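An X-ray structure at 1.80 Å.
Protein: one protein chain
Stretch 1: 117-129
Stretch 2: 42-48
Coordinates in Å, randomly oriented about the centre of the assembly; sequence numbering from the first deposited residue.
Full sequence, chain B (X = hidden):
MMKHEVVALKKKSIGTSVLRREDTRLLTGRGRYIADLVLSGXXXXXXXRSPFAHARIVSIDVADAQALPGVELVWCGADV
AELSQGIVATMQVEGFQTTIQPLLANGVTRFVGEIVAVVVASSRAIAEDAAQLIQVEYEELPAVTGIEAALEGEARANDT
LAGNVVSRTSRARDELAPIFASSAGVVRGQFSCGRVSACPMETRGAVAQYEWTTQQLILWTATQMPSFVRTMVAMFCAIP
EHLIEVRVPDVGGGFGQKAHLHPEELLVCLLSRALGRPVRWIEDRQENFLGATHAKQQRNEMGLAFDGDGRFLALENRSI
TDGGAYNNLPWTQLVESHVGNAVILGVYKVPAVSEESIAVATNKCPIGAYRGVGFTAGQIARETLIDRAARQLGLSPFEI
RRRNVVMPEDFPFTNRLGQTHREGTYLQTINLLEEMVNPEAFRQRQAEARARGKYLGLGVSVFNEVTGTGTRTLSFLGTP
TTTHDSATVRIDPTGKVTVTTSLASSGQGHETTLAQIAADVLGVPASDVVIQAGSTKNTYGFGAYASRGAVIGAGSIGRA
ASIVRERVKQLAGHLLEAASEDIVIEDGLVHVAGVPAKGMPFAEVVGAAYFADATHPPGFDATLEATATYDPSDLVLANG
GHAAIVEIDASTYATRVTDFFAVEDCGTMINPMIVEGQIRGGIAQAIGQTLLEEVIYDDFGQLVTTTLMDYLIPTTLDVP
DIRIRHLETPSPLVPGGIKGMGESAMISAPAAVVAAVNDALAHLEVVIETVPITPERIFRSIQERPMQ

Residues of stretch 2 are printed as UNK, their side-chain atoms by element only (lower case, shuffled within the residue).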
ATOM      1  N   ALA B 117      18.946  25.052  -1.065  1.00 18.92           N
ATOM      2  CA  ALA B 117      17.672  25.229  -0.387  1.00 18.45           C
ATOM      3  C   ALA B 117      16.611  24.324  -0.993  1.00 19.23           C
ATOM      4  O   ALA B 117      16.653  24.021  -2.184  1.00 18.27           O
ATOM      5  CB  ALA B 117      17.220  26.688  -0.479  1.00 19.41           C
ATOM      6  N   VAL B 118      15.672  23.882  -0.164  1.00 19.09           N
ATOM      7  CA  VAL B 118      14.579  23.043  -0.634  1.00 19.44           C
ATOM      8  C   VAL B 118      13.248  23.641  -0.203  1.00 20.74           C
ATOM      9  O   VAL B 118      13.130  24.246   0.868  1.00 22.23           O
ATOM     10  CB  VAL B 118      14.673  21.592  -0.102  1.00 18.89           C
ATOM     11  CG1 VAL B 118      15.853  20.884  -0.745  1.00 17.62           C
ATOM     12  CG2 VAL B 118      14.802  21.589   1.416  1.00 19.58           C
ATOM     13  N   VAL B 119      12.246  23.476  -1.056  1.00 20.02           N
ATOM     14  CA  VAL B 119      10.916  23.982  -0.779  1.00 18.07           C
ATOM     15  C   VAL B 119       9.913  22.843  -0.897  1.00 18.54           C
ATOM     16  O   VAL B 119       9.961  22.061  -1.848  1.00 19.30           O
ATOM     17  CB  VAL B 119      10.507  25.079  -1.790  1.00 18.37           C
ATOM     18  CG1 VAL B 119       9.072  25.523  -1.522  1.00 17.03           C
ATOM     19  CG2 VAL B 119      11.472  26.272  -1.706  1.00 18.71           C
ATOM     20  N   VAL B 120       9.026  22.737   0.082  1.00 17.61           N
ATOM     21  CA  VAL B 120       7.978  21.728   0.045  1.00 16.92           C
ATOM     22  C   VAL B 120       6.670  22.498  -0.112  1.00 17.63           C
ATOM     23  O   VAL B 120       6.381  23.417   0.662  1.00 17.87           O
ATOM     24  CB  VAL B 120       7.946  20.891   1.334  1.00 17.25           C
ATOM     25  CG1 VAL B 120       6.754  19.944   1.310  1.00 15.87           C
ATOM     26  CG2 VAL B 120       9.240  20.085   1.456  1.00 18.27           C
ATOM     27  N   ALA B 121       5.884  22.138  -1.122  1.00 16.99           N
ATOM     28  CA  ALA B 121       4.625  22.829  -1.369  1.00 17.08           C
ATOM     29  C   ALA B 121       3.529  21.880  -1.859  1.00 18.44           C
ATOM     30  O   ALA B 121       3.765  20.691  -2.062  1.00 16.10           O
ATOM     31  CB  ALA B 121       4.845  23.954  -2.384  1.00 16.85           C
ATOM     32  N   SER B 122       2.331  22.427  -2.048  1.00 18.45           N
ATOM     33  CA  SER B 122       1.168  21.655  -2.483  1.00 20.38           C
ATOM     34  C   SER B 122       1.328  21.007  -3.853  1.00 20.56           C
ATOM     35  O   SER B 122       0.648  20.027  -4.162  1.00 21.80           O
ATOM     36  CB  SER B 122      -0.070  22.554  -2.487  1.00 21.79           C
ATOM     37  OG  SER B 122       0.133  23.653  -3.352  1.00 24.19           O
ATOM     38  N   SER B 123       2.213  21.557  -4.676  1.00 21.18           N
ATOM     39  CA  SER B 123       2.468  21.007  -6.003  1.00 21.25           C
ATOM     40  C   SER B 123       3.910  21.294  -6.370  1.00 21.55           C
ATOM     41  O   SER B 123       4.532  22.193  -5.802  1.00 21.66           O
ATOM     42  CB  SER B 123       1.550  21.643  -7.052  1.00 22.19           C
ATOM     43  OG  SER B 123       2.026  22.922  -7.434  1.00 20.11           O
ATOM     44  N   ARG B 124       4.447  20.526  -7.311  1.00 20.23           N
ATOM     45  CA  ARG B 124       5.818  20.723  -7.756  1.00 20.21           C
ATOM     46  C   ARG B 124       5.963  22.098  -8.415  1.00 20.40           C
ATOM     47  O   ARG B 124       6.967  22.785  -8.225  1.00 19.16           O
ATOM     48  CB  ARG B 124       6.207  19.613  -8.740  1.00 20.44           C
ATOM     49  CG  ARG B 124       7.496  19.851  -9.502  1.00 22.65           C
ATOM     50  CD  ARG B 124       8.730  19.835  -8.612  1.00 22.79           C
ATOM     51  NE  ARG B 124       9.922  20.037  -9.428  1.00 24.64           N
ATOM     52  CZ  ARG B 124      11.042  19.326  -9.323  1.00 23.44           C
ATOM     53  NH1 ARG B 124      11.141  18.359  -8.424  1.00 25.15           N
ATOM     54  NH2 ARG B 124      12.057  19.573 -10.138  1.00 25.17           N
ATOM     55  N   ALA B 125       4.953  22.505  -9.180  1.00 19.54           N
ATOM     56  CA  ALA B 125       4.999  23.797  -9.859  1.00 19.14           C
ATOM     57  C   ALA B 125       5.090  24.951  -8.862  1.00 18.07           C
ATOM     58  O   ALA B 125       5.862  25.891  -9.062  1.00 18.70           O
ATOM     59  CB  ALA B 125       3.772  23.973 -10.743  1.00 19.37           C
ATOM     60  N   ILE B 126       4.301  24.878  -7.797  1.00 18.11           N
ATOM     61  CA  ILE B 126       4.305  25.924  -6.778  1.00 19.57           C
ATOM     62  C   ILE B 126       5.611  25.908  -5.990  1.00 19.62           C
ATOM     63  O   ILE B 126       6.115  26.959  -5.595  1.00 20.07           O
ATOM     64  CB  ILE B 126       3.104  25.773  -5.817  1.00 21.56           C
ATOM     65  CG1 ILE B 126       1.803  26.060  -6.578  1.00 21.95           C
ATOM     66  CG2 ILE B 126       3.242  26.740  -4.632  1.00 21.17           C
ATOM     67  CD1 ILE B 126       0.545  25.906  -5.740  1.00 24.22           C
ATOM     68  N   ALA B 127       6.169  24.720  -5.766  1.00 19.07           N
ATOM     69  CA  ALA B 127       7.429  24.627  -5.037  1.00 18.52           C
ATOM     70  C   ALA B 127       8.493  25.330  -5.862  1.00 18.52           C
ATOM     71  O   ALA B 127       9.370  26.007  -5.319  1.00 19.06           O
ATOM     72  CB  ALA B 127       7.812  23.168  -4.809  1.00 17.88           C
ATOM     73  N   GLU B 128       8.419  25.160  -7.181  1.00 17.29           N
ATOM     74  CA  GLU B 128       9.377  25.803  -8.073  1.00 17.63           C
ATOM     75  C   GLU B 128       9.140  27.310  -8.079  1.00 18.34           C
ATOM     76  O   GLU B 128      10.095  28.086  -8.098  1.00 20.96           O
ATOM     77  CB  GLU B 128       9.263  25.242  -9.494  1.00 19.53           C
ATOM     78  CG  GLU B 128       9.833  23.829  -9.644  1.00 20.51           C
ATOM     79  CD  GLU B 128       9.713  23.290 -11.063  1.00 24.98           C
ATOM     80  OE1 GLU B 128      10.237  22.185 -11.329  1.00 25.47           O
ATOM     81  OE2 GLU B 128       9.094  23.965 -11.911  1.00 27.45           O
ATOM     82  N   ASP B 129       7.874  27.727  -8.062  1.00 18.60           N
ATOM     83  CA  ASP B 129       7.573  29.156  -8.036  1.00 19.37           C
ATOM     84  C   ASP B 129       8.265  29.768  -6.816  1.00 18.58           C
ATOM     85  O   ASP B 129       8.971  30.769  -6.929  1.00 20.48           O
ATOM     86  CB  ASP B 129       6.066  29.421  -7.912  1.00 18.80           C
ATOM     87  CG  ASP B 129       5.277  29.004  -9.145  1.00 19.79           C
ATOM     88  OD1 ASP B 129       5.843  28.973 -10.257  1.00 21.11           O
ATOM     89  OD2 ASP B 129       4.067  28.729  -8.995  1.00 21.64           O
ATOM     90  N   UNK B  42      -0.058  14.013   0.138  1.00 23.19           N
ATOM     91  CA  UNK B  42       1.286  14.096  -0.416  1.00 23.48           C
ATOM     92  C   UNK B  42       1.711  15.508  -0.830  1.00 22.54           C
ATOM     93  O   UNK B  42       0.991  16.196  -1.560  1.00 21.27           O
ATOM     94  c   UNK B  42       1.579  12.251  -4.593  1.00 29.40           C
ATOM     95  c   UNK B  42       2.746  12.885  -2.162  1.00 29.23           C
ATOM     96  s   UNK B  42       2.632  11.535  -3.351  0.50 26.58           S
ATOM     97  c   UNK B  42       1.369  13.154  -1.620  1.00 25.00           C
ATOM     98  N   UNK B  43       2.889  15.923  -0.365  1.00 19.45           N
ATOM     99  CA  UNK B  43       3.452  17.234  -0.693  1.00 19.23           C
ATOM    100  C   UNK B  43       4.617  17.065  -1.667  1.00 17.44           C
ATOM    101  O   UNK B  43       5.123  15.951  -1.861  1.00 18.47           O
ATOM    102  c   UNK B  43       2.800  18.377   1.537  1.00 20.16           C
ATOM    103  c   UNK B  43       3.396  18.866   2.847  1.00 20.70           C
ATOM    104  c   UNK B  43       1.952  19.466   0.881  1.00 19.99           C
ATOM    105  c   UNK B  43       3.917  17.955   0.580  1.00 19.15           C
ATOM    106  N   UNK B  44       5.054  18.171  -2.263  1.00 16.72           N
ATOM    107  CA  UNK B  44       6.114  18.141  -3.260  1.00 17.54           C
ATOM    108  C   UNK B  44       7.322  19.011  -2.952  1.00 19.08           C
ATOM    109  O   UNK B  44       7.185  20.140  -2.478  1.00 19.34           O
ATOM    110  c   UNK B  44       4.334  17.757  -5.006  1.00 17.56           C
ATOM    111  n   UNK B  44       2.380  16.780  -5.215  1.00 18.91           N
ATOM    112  c   UNK B  44       3.059  17.770  -4.548  1.00 18.99           C
ATOM    113  c   UNK B  44       3.207  16.183  -6.055  1.00 17.50           C
ATOM    114  n   UNK B  44       4.393  16.755  -5.949  1.00 17.69           N
ATOM    115  c   UNK B  44       5.530  18.561  -4.605  1.00 16.36           C
ATOM    116  N   UNK B  45       8.507  18.488  -3.242  1.00 18.08           N
ATOM    117  CA  UNK B  45       9.723  19.248  -2.987  1.00 19.84           C
ATOM    118  C   UNK B  45      10.364  19.728  -4.285  1.00 20.72           C
ATOM    119  O   UNK B  45      10.311  19.044  -5.312  1.00 20.15           O
ATOM    120  c   UNK B  45      11.255  17.243  -3.014  1.00 24.00           C
ATOM    121  c   UNK B  45      10.756  18.407  -2.183  1.00 23.42           C
ATOM    122  c   UNK B  45      11.926  19.290  -1.744  1.00 23.66           C
ATOM    123  N   UNK B  46      10.933  20.931  -4.236  1.00 17.06           N
ATOM    124  CA  UNK B  46      11.642  21.524  -5.367  1.00 17.52           C
ATOM    125  C   UNK B  46      12.947  22.030  -4.775  1.00 18.38           C
ATOM    126  O   UNK B  46      13.008  22.321  -3.578  1.00 18.32           O
ATOM    127  c   UNK B  46      10.860  22.676  -5.961  1.00 17.59           C
ATOM    128  N   UNK B  47      13.980  22.146  -5.598  1.00 18.82           N
ATOM    129  CA  UNK B  47      15.273  22.589  -5.097  1.00 20.82           C
ATOM    130  C   UNK B  47      15.863  23.814  -5.780  1.00 21.56           C
ATOM    131  O   UNK B  47      15.656  24.046  -6.975  1.00 21.57           O
ATOM    132  c   UNK B  47      16.290  21.445  -5.213  1.00 22.04           C
ATOM    133  o   UNK B  47      15.860  20.298  -4.500  1.00 25.73           O
ATOM    134  N   UNK B  48      16.587  24.607  -5.000  1.00 19.37           N
ATOM    135  CA  UNK B  48      17.294  25.765  -5.526  1.00 20.22           C
ATOM    136  C   UNK B  48      18.737  25.276  -5.476  1.00 19.36           C
ATOM    137  O   UNK B  48      19.193  24.785  -4.440  1.00 20.07           O
ATOM    138  c   UNK B  48      17.710  28.603  -6.460  1.00 20.53           C
ATOM    139  c   UNK B  48      17.134  26.991  -4.625  1.00 18.84           C
ATOM    140  c   UNK B  48      18.026  28.173  -5.028  1.00 20.48           C
ATOM    141  c   UNK B  48      17.817  29.337  -4.061  1.00 19.70           C
TER
HETATM  142  O   HOH W   1      -0.470  18.480  -2.107  1.00 37.19           O
HETATM  143  O   HOH W   2       9.452  16.819  -6.573  1.00 20.77           O

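Position 42 carries three carbons and a sulfur in an unbranched chain, the sulfur lying between carbons, which defines a thioether: Met 42. Its long, flexible side chain does not reach stretch 1, so this contact leaves its type free, but a water donates to both Met 42 O and Ser 122 O, at 2.8 Å each, linking the two stretches just before strand 43-48 begins.

Position 43 has four carbons, forked at the second. Its CB lies 3.5 Å from Val 120 CG1, and one terminal methyl lies near Ser 122. This is Leu 43, whose CD2 is 3.7 Å from Ala 121 O; a branched aliphatic chain suits a buried place beside a valine.

At position 44 one carbon leads to a five-membered ring of three carbons and two nitrogens. A ring carbon lies 3.3 Å from Ser 122 O and 3.6 Å from Ser 123 CA, and Ala 121 O meets the ring edge. The ring is the imidazole of His 44, and the close carbon is CD2. The flat ring fits where the strand of stretch 1 turns into its helix. No ring nitrogen bonds to stretch 1.

Position 45 shows one carbon bearing two more. One of its methyl carbons packs 3.9 Å from Val 118 CB and 4.3 Å from Val 120 CG2. This beta-branched pattern is Val 45, the methyl being CG2, and such branching is at home in an extended strand.

Position 46 has a single side-chain carbon; its CB is only 3.3 Å from Ala 127 CB and 3.7 Å from Glu 128 N. This is Ala 46, whose small side chain lets the helix come close to the strand.

Position 47 bears one carbon and one oxygen, a hydroxymethyl group. The oxygen lies 3.8 Å from Val 118 CG1, a contact without a hydrogen bond. This is Ser 47, in keeping with a partly exposed position.

Position 48 again has four carbons forked at the second, and its CB lies 4.2 Å from Ala 117 CB. This is Leu 48, whose aliphatic chain makes an apolar contact with a small neighbour on the same sheet face.

The contact is an antiparallel strand pair covered on one face by a helix. Paired backbone bonds join Ala 121 with His 44 and Val 119 with Ala 46; Leu 48 N also donates to Ala 117 O at 2.9 Å, while the return bond is weak. Val 118, Val 120, Val 45 and Ser 47 share one face. On the other, His 44 and Ala 46 meet the helix, where Arg 124 NE forms a salt bridge with Glu 128 OE1 at 2.9 Å and Arg 124 NH1 bonds weakly to Val 45 O at 3.3 Å; a water, accepting from Arg 124 NH1 and donating to Val 45 O, bridges the same two atoms.

Stretch 2 42-48: MLHVASL
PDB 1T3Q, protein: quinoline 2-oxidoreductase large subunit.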